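Local coordinates for protein lipolytic enzyme, G-D-S-L family (Bacteroides thetaiotaomicron, PDB 7BR2) that is a gut microbial serine esterase of the SGNH/GDSL hydrolase family that metabolises the drug diltiazem, at residues Ile391-Met394 against Asp395-Glu399; Trp40-Tyr43 against Met44-Pro48. All blocks are in the same frame, centred on the assembly; numbering follows the deposited sequence.

Interaction 1 of 2, residues Ile391-Met394 against Asp395-Glu399; sequences IEVM and DENVE
The side-chain amide of N397 lies alongside V393 one helical turn back, both pointing the same way, and illustrates how a side chain can take up a carbonyl near a helix end. Its ND2 donates to V393 O at 3.0 Å in a nearly straight bond (171°), with the oxygen almost in the amide plane and the donor tilted from the carbonyl plane. CG of N397 sits beside its own backbone N (chi1 -81°), which folds the amide back along the helix and brings ND2 to 3.8 Å from V393 CG1. Replacing N397 by alanine removes ND2, and V393 O would probably lose this donor, with a gap opening beside the V393 CG1 methyl. M394 and V398 meet through methylene and methyl, CG to CG1 at 3.8 Å, and these turn-to-turn contacts near the end of helix 388-397 pack it on helices 402-406 and 408-414. D395 lies alongside I391, pointing the same way, its OD2 3.6 Å from I391 CG2, while its OD1 forms a salt bridge with R408. E396 slants across V393, its OE1 4.0 Å from V393 CG2. E396 OE2 and E392 OE1 remain 5.5 Å apart, a like-charge pair that probably repels only mildly, since both residues are exposed to solvent.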
loop_
_atom_site.group_PDB
_atom_site.type_symbol
_atom_site.label_atom_id
_atom_site.label_comp_id
_atom_site.label_asym_id
_atom_site.label_seq_id
_atom_site.Cartn_x
_atom_site.Cartn_y
_atom_site.Cartn_z
ATOM N N ILE A 391 0.164 17.732 -30.371
ATOM C CA ILE A 391 -0.908 17.011 -31.046
ATOM C C ILE A 391 -0.430 16.470 -32.385
ATOM O O ILE A 391 -0.747 15.333 -32.761
ATOM C CB ILE A 391 -2.145 17.909 -31.216
ATOM C CG1 ILE A 391 -2.716 18.316 -29.858
ATOM C CG2 ILE A 391 -3.197 17.213 -32.083
ATOM C CD1 ILE A 391 -3.772 19.431 -29.938
ATOM N N GLU A 392 0.316 17.286 -33.132
ATOM C CA GLU A 392 0.761 16.890 -34.463
ATOM C C GLU A 392 1.703 15.696 -34.392
ATOM O O GLU A 392 1.571 14.742 -35.168
ATOM C CB GLU A 392 1.430 18.077 -35.163
ATOM C CG GLU A 392 0.436 18.993 -35.853
ATOM C CD GLU A 392 1.019 20.341 -36.219
ATOM O OE1 GLU A 392 2.236 20.546 -36.027
ATOM O OE2 GLU A 392 0.243 21.203 -36.694
ATOM N N VAL A 393 2.689 15.748 -33.487
ATOM C CA VAL A 393 3.652 14.650 -33.405
ATOM C C VAL A 393 2.977 13.375 -32.905
ATOM O O VAL A 393 3.232 12.267 -33.413
ATOM C CB VAL A 393 4.857 15.061 -32.540
ATOM C CG1 VAL A 393 5.690 13.867 -32.165
ATOM C CG2 VAL A 393 5.700 16.088 -33.295
ATOM N N MET A 394 2.084 13.501 -31.926
ATOM C CA MET A 394 1.351 12.322 -31.474
ATOM C C MET A 394 0.541 11.713 -32.610
ATOM O O MET A 394 0.508 10.486 -32.776
ATOM C CB MET A 394 0.444 12.666 -30.294
ATOM C CG MET A 394 -0.494 11.521 -29.942
ATOM S SD MET A 394 -1.579 11.909 -28.568
ATOM C CE MET A 394 -0.470 11.701 -27.196
ATOM N N ASP A 395 -0.148 12.554 -33.387
ATOM C CA ASP A 395 -0.916 12.042 -34.514
ATOM C C ASP A 395 -0.010 11.356 -35.524
ATOM O O ASP A 395 -0.389 10.345 -36.124
ATOM C CB ASP A 395 -1.687 13.172 -35.185
ATOM C CG ASP A 395 -2.883 13.625 -34.374
ATOM O OD1 ASP A 395 -3.295 12.895 -33.455
ATOM O OD2 ASP A 395 -3.435 14.697 -34.688
ATOM N N GLU A 396 1.173 11.922 -35.758
ATOM C CA GLU A 396 2.134 11.318 -36.675
ATOM C C GLU A 396 2.624 9.969 -36.183
ATOM O O GLU A 396 3.197 9.210 -36.972
ATOM C CB GLU A 396 3.350 12.225 -36.861
ATOM C CG GLU A 396 3.100 13.471 -37.659
ATOM C CD GLU A 396 4.193 14.504 -37.430
ATOM O OE1 GLU A 396 5.219 14.140 -36.800
ATOM O OE2 GLU A 396 4.024 15.664 -37.886
ATOM N N ASN A 397 2.496 9.694 -34.884
ATOM C CA ASN A 397 3.044 8.464 -34.331
ATOM C C ASN A 397 2.031 7.424 -33.870
ATOM O O ASN A 397 2.445 6.314 -33.528
ATOM C CB ASN A 397 3.981 8.796 -33.161
ATOM C CG ASN A 397 5.354 9.204 -33.629
ATOM O OD1 ASN A 397 6.242 8.365 -33.721
ATOM N ND2 ASN A 397 5.537 10.491 -33.940
ATOM N N VAL A 398 0.731 7.727 -33.837
ATOM C CA VAL A 398 -0.165 6.755 -33.201
ATOM C C VAL A 398 -0.297 5.461 -34.008
ATOM O O VAL A 398 -0.507 4.389 -33.429
ATOM C CB VAL A 398 -1.548 7.366 -32.925
ATOM C CG1 VAL A 398 -1.471 8.374 -31.785
ATOM C CG2 VAL A 398 -2.123 7.991 -34.190
ATOM N N GLU A 399 -0.133 5.506 -35.331
ATOM C CA GLU A 399 -0.340 4.290 -36.120
ATOM C C GLU A 399 0.771 3.264 -35.941
ATOM O O GLU A 399 0.581 2.089 -36.260
ATOM C CB GLU A 399 -0.487 4.639 -37.599
ATOM C CG GLU A 399 -1.825 5.284 -37.933
ATOM C CD GLU A 399 -3.007 4.607 -37.233
ATOM O OE1 GLU A 399 -3.110 3.357 -37.243
ATOM O OE2 GLU A 399 -3.841 5.338 -36.662
#

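Interaction 2 of 2, residues Trp40-Tyr43 against Met44-Pro48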
loop_
_atom_site.group_PDB
_atom_site.type_symbol
_atom_site.label_atom_id
_atom_site.label_comp_id
_atom_site.label_asym_id
_atom_site.label_seq_id
_atom_site.Cartn_x
_atom_site.Cartn_y
_atom_site.Cartn_z
ATOM N N TRP A 40 -1.370 4.599 2.637
ATOM C CA TRP A 40 -2.081 5.824 2.985
ATOM C C TRP A 40 -3.361 5.499 3.748
ATOM O O TRP A 40 -3.693 6.183 4.719
ATOM C CB TRP A 40 -2.380 6.647 1.727
ATOM C CG TRP A 40 -2.659 8.114 1.988
ATOM C CD1 TRP A 40 -2.731 8.742 3.203
ATOM C CD2 TRP A 40 -2.908 9.131 1.001
ATOM N NE1 TRP A 40 -3.011 10.074 3.032
ATOM C CE2 TRP A 40 -3.124 10.342 1.693
ATOM C CE3 TRP A 40 -2.973 9.131 -0.402
ATOM C CZ2 TRP A 40 -3.397 11.546 1.027
ATOM C CZ3 TRP A 40 -3.245 10.326 -1.062
ATOM C CH2 TRP A 40 -3.457 11.516 -0.346
ATOM N N LEU A 41 -4.079 4.445 3.335
ATOM C CA LEU A 41 -5.286 4.034 4.050
ATOM C C LEU A 41 -4.986 3.733 5.518
ATOM O O LEU A 41 -5.769 4.078 6.418
ATOM C CB LEU A 41 -5.890 2.805 3.363
ATOM C CG LEU A 41 -7.188 2.241 3.943
ATOM C CD1 LEU A 41 -8.250 3.314 3.942
ATOM C CD2 LEU A 41 -7.654 1.022 3.119
ATOM N N TYR A 42 -3.859 3.074 5.778
ATOM C CA TYR A 42 -3.458 2.865 7.162
ATOM C C TYR A 42 -3.308 4.195 7.893
ATOM O O TYR A 42 -3.841 4.378 8.992
ATOM C CB TYR A 42 -2.153 2.080 7.234
ATOM C CG TYR A 42 -1.719 1.808 8.652
ATOM C CD1 TYR A 42 -2.178 0.688 9.331
ATOM C CD2 TYR A 42 -0.847 2.670 9.314
ATOM C CE1 TYR A 42 -1.780 0.431 10.633
ATOM C CE2 TYR A 42 -0.442 2.418 10.612
ATOM C CZ TYR A 42 -0.912 1.298 11.266
ATOM O OH TYR A 42 -0.522 1.035 12.552
ATOM N N TYR A 43 -2.574 5.140 7.301
ATOM C CA TYR A 43 -2.383 6.410 8.010
ATOM C C TYR A 43 -3.695 7.179 8.161
ATOM O O TYR A 43 -3.886 7.878 9.158
ATOM C CB TYR A 43 -1.366 7.289 7.282
ATOM C CG TYR A 43 0.066 6.936 7.572
ATOM C CD1 TYR A 43 0.694 5.884 6.921
ATOM C CD2 TYR A 43 0.791 7.646 8.520
ATOM C CE1 TYR A 43 2.014 5.561 7.200
ATOM C CE2 TYR A 43 2.097 7.332 8.811
ATOM C CZ TYR A 43 2.709 6.289 8.150
ATOM O OH TYR A 43 4.025 5.991 8.439
ATOM N N MET A 44 -4.643 6.997 7.232
ATOM C CA MET A 44 -5.893 7.740 7.300
ATOM C C MET A 44 -6.781 7.212 8.413
ATOM O O MET A 44 -7.537 7.979 9.018
ATOM C CB MET A 44 -6.677 7.645 5.981
ATOM C CG MET A 44 -6.020 8.208 4.710
ATOM S SD MET A 44 -6.819 7.527 3.232
ATOM C CE MET A 44 -6.276 8.698 1.966
ATOM N N THR A 45 -6.723 5.909 8.684
ATOM C CA THR A 45 -7.611 5.354 9.697
ATOM C C THR A 45 -6.966 5.241 11.073
ATOM O O THR A 45 -7.661 5.383 12.081
ATOM C CB THR A 45 -8.139 3.999 9.238
ATOM O OG1 THR A 45 -7.028 3.163 8.891
ATOM C CG2 THR A 45 -9.008 4.193 8.026
ATOM N N ARG A 46 -5.668 4.925 11.145
ATOM C CA ARG A 46 -4.948 4.804 12.412
ATOM C C ARG A 46 -4.527 6.163 12.997
ATOM O O ARG A 46 -4.456 6.317 14.226
ATOM C CB ARG A 46 -3.741 3.896 12.234
ATOM C CG ARG A 46 -3.147 3.367 13.546
ATOM C CD ARG A 46 -4.114 2.464 14.297
ATOM N NE ARG A 46 -4.767 1.575 13.354
ATOM C CZ ARG A 46 -4.339 0.351 13.070
ATOM N NH1 ARG A 46 -3.238 -0.106 13.642
ATOM N NH2 ARG A 46 -4.985 -0.391 12.176
ATOM N N PHE A 47 -4.165 7.148 12.162
ATOM C CA PHE A 47 -3.755 8.467 12.646
ATOM C C PHE A 47 -4.650 9.525 12.006
ATOM O O PHE A 47 -4.172 10.374 11.241
ATOM C CB PHE A 47 -2.280 8.717 12.343
ATOM C CG PHE A 47 -1.386 7.634 12.847
ATOM C CD1 PHE A 47 -1.221 7.416 14.212
ATOM C CD2 PHE A 47 -0.753 6.788 11.957
ATOM C CE1 PHE A 47 -0.414 6.395 14.670
ATOM C CE2 PHE A 47 0.061 5.763 12.415
ATOM C CZ PHE A 47 0.227 5.565 13.770
ATOM N N PRO A 48 -5.949 9.528 12.338
ATOM C CA PRO A 48 -6.901 10.386 11.608
ATOM C C PRO A 48 -6.664 11.875 11.775
ATOM O O PRO A 48 -7.119 12.662 10.925
ATOM C CB PRO A 48 -8.257 9.982 12.197
ATOM C CG PRO A 48 -7.917 9.506 13.610
ATOM C CD PRO A 48 -6.592 8.793 13.452
#
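M44 lays its terminal methyl on the indole of W40, one turn earlier in the helix. CE stands 3.5 Å from the centroid of the five-membered ring and only 6° off its normal, a CH-pi contact, and SD lies over the same face, making this a Met-aromatic pair. The chain of M44, extended beyond CG, carries the methyl out over the ring, whose NE1 bonds to Y435 OH. T45 turns back on the backbone instead. Its OG1, set between its own N and carbonyl carbon (chi1 54°), donates to L41 O at 2.9 Å; T45 N reaches that oxygen from the opposite face of the carbonyl plane, so two bonds grip it. R46 then bends over Y42: its CB lies above one face of the phenol ring, 4.1 Å from the centroid, while Y42 CE1 sits over one face of the guanidinium, 3.4 Å from NH1. The two planes are 61° apart, so this is no parallel stack, and NH2 bonds to M300 O. F47 is the first residue to leave helical geometry, and its N hydrogen-bonds to Y43 O at 3.1 Å. Its ring meets those of Y42 and Y43 obliquely, CE2 approaching Y42 CE2 to 3.8 Å, and F226 extends the aromatic cluster. Helix 35-46 lies in the beta-alpha-beta crossover between the adjacent parallel strands 21-26 and 53-58 of the SGNH hydrolase fold, and this contact packs its C-terminal turn, with W40 also touching strand 53-58.

Overall arrangement
From the N terminus, the chain reaches interaction 2 first, at the end of helix 35-46, between two strands of the parallel sheet of the SGNH hydrolase fold. Interaction 1 follows far later, on the short helix 388-397. Each joins residues about one helical turn apart, so neither closes a long loop, and the two stand in series without nesting or crossing. Their centres are 43 Å apart, with nearest atoms about 26 Å from each other. Helix 344-377 touches both, at different places along its length: M353, N356 and R359 meet 40-48, whereas F376 and F377 meet 391-399. Helices 402-406 and 408-414 also pack on interaction 1, and helix 417-437 on interaction 2.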